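Local coordinates for conserved hypothetical protein (Deinococcus radiodurans, PDB 2A1V) that is of unknown function but belongs to the YjbR family and folds into an antiparallel sheet packed with helices, at residues G97-P100 and A101-G105. Numbering follows the deposited sequence. Where two conformers were deposited one is given.
Sequences GTVP and AELLG
Leu104 reaches back from the first turn of its helix to Val99, and its side chain is worth following outward from the backbone. CB lies 3.8 Å from Pro100 O, at the edge of contact. CG, set beside the backbone N by a chi1 of -67°, is directed back toward the start of the helix, where it meets both Pro100 O and, at 3.6 Å, Val99 CG1. There the two methyls part. Leu104 CD1 goes to the backbone, 3.3 Å from Val99 O, while Leu104 CD2 turns to the valine side chain and comes within 3.4 Å of Val99 CG1, tighter than a usual carbon-carbon contact. Val99 offers this branch because CG1 stands anti to its own backbone N (chi1 171°).

Pro100 is the N-cap of helix 101-119, which follows the loop after strand 90-94. Its carbonyl opens the helical bonding: Leu104 N donates to Pro100 O over 3.0 Å, nearly straight at 169° and in the carbonyl plane, and the next bond runs from Gly105 N to Ala101 O. With its nitrogen closed into the ring, proline has no N-H to offer at this position.

Leu103 meets Val99 CG1 from a different direction, bringing its CD2 to 3.9 Å, while its CB sits 4.3 Å from Pro100 CB. Val99 and Leu104 are buried, and beyond each other they touch Ser78 and Met7, respectively. On the loop side, the CB of Thr98 points away from the helix start, and its OG1 hydrogen-bonds with Asp96 OD1 and Ser78 OG.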
ATOM      1  N   GLY A  97       6.122  14.089  -4.267  1.00 21.55           N
ATOM      2  CA  GLY A  97       7.525  14.073  -4.607  1.00 22.28           C
ATOM      3  C   GLY A  97       8.473  14.337  -3.453  1.00 23.29           C
ATOM      4  O   GLY A  97       9.690  14.280  -3.635  1.00 23.71           O
ATOM      5  N   THR A  98       7.919  14.543  -2.249  1.00 23.47           N
ATOM      6  CA  THR A  98       8.687  14.867  -1.076  1.00 22.56           C
ATOM      7  C   THR A  98       9.212  13.636  -0.378  1.00 23.35           C
ATOM      8  O   THR A  98      10.120  13.736   0.425  1.00 22.51           O
ATOM      9  CB  THR A  98       7.852  15.727  -0.074  1.00 22.33           C
ATOM     10  OG1 THR A  98       6.566  15.120   0.211  1.00 21.61           O
ATOM     11  CG2 THR A  98       7.621  17.076  -0.643  1.00 22.64           C
ATOM     12  N   VAL A  99       8.629  12.471  -0.652  1.00 23.80           N
ATOM     13  CA  VAL A  99       9.174  11.208  -0.145  1.00 23.70           C
ATOM     14  C   VAL A  99       9.727  10.445  -1.365  1.00 24.00           C
ATOM     15  O   VAL A  99       9.048  10.345  -2.388  1.00 23.25           O
ATOM     16  CB  VAL A  99       8.058  10.395   0.597  1.00 24.12           C
ATOM     17  CG1 VAL A  99       8.506   9.003   0.955  1.00 24.50           C
ATOM     18  CG2 VAL A  99       7.597  11.144   1.836  1.00 24.75           C
ATOM     19  N   PRO A 100      10.974   9.945  -1.277  1.00 23.97           N
ATOM     20  CA  PRO A 100      11.572   9.260  -2.388  1.00 24.12           C
ATOM     21  C   PRO A 100      10.702   8.134  -2.952  1.00 23.14           C
ATOM     22  O   PRO A 100      10.186   7.337  -2.198  1.00 22.02           O
ATOM     23  CB  PRO A 100      12.869   8.695  -1.771  1.00 24.18           C
ATOM     24  CG  PRO A 100      13.214   9.618  -0.709  1.00 24.78           C
ATOM     25  CD  PRO A 100      11.914  10.035  -0.143  1.00 24.87           C
ATOM     26  N   ALA A 101      10.579   8.115  -4.273  1.00 23.77           N
ATOM     27  CA  ALA A 101       9.768   7.165  -5.022  1.00 24.70           C
ATOM     28  C   ALA A 101      10.095   5.715  -4.689  1.00 24.95           C
ATOM     29  O   ALA A 101       9.194   4.859  -4.616  1.00 24.66           O
ATOM     30  CB  ALA A 101       9.950   7.391  -6.503  1.00 24.64           C
ATOM     31  N   GLU A 102      11.390   5.460  -4.511  1.00 24.86           N
ATOM     32  CA  GLU A 102      11.839   4.097  -4.254  0.50 24.80           C
ATOM     33  C   GLU A 102      11.343   3.656  -2.870  1.00 24.19           C
ATOM     34  O   GLU A 102      10.813   2.560  -2.755  1.00 22.27           O
ATOM     35  CB  GLU A 102      13.359   3.988  -4.429  0.50 24.79           C
ATOM     36  CG  GLU A 102      14.007   2.691  -3.988  0.50 25.45           C
ATOM     37  CD  GLU A 102      15.487   2.772  -4.205  0.50 25.98           C
ATOM     38  OE1 GLU A 102      15.902   2.634  -5.371  0.50 29.60           O
ATOM     39  OE2 GLU A 102      16.219   3.046  -3.240  0.50 26.19           O
ATOM     40  N   LEU A 103      11.463   4.521  -1.858  1.00 23.91           N
ATOM     41  CA  LEU A 103      10.899   4.240  -0.553  1.00 23.77           C
ATOM     42  C   LEU A 103       9.378   3.998  -0.633  1.00 22.71           C
ATOM     43  O   LEU A 103       8.879   3.015  -0.076  1.00 23.01           O
ATOM     44  CB  LEU A 103      11.211   5.365   0.428  1.00 24.22           C
ATOM     45  CG  LEU A 103      10.546   5.249   1.790  1.00 23.78           C
ATOM     46  CD1 LEU A 103      10.921   3.949   2.510  1.00 25.11           C
ATOM     47  CD2 LEU A 103      10.948   6.480   2.676  1.00 26.14           C
ATOM     48  N   LEU A 104       8.672   4.883  -1.322  1.00 21.59           N
ATOM     49  CA  LEU A 104       7.208   4.768  -1.516  1.00 21.66           C
ATOM     50  C   LEU A 104       6.797   3.439  -2.135  1.00 21.42           C
ATOM     51  O   LEU A 104       5.837   2.847  -1.705  1.00 20.07           O
ATOM     52  CB  LEU A 104       6.691   5.907  -2.384  1.00 20.72           C
ATOM     53  CG  LEU A 104       6.754   7.335  -1.777  1.00 23.52           C
ATOM     54  CD1 LEU A 104       6.375   8.370  -2.805  1.00 22.98           C
ATOM     55  CD2 LEU A 104       5.869   7.488  -0.589  1.00 26.71           C
ATOM     56  N   GLY A 105       7.523   3.013  -3.175  1.00 21.57           N
ATOM     57  CA  GLY A 105       7.308   1.731  -3.874  1.00 22.24           C
ATOM     58  C   GLY A 105       7.423   0.532  -2.934  1.00 22.48           C
ATOM     59  O   GLY A 105       6.528  -0.351  -2.882  1.00 22.76           O
TER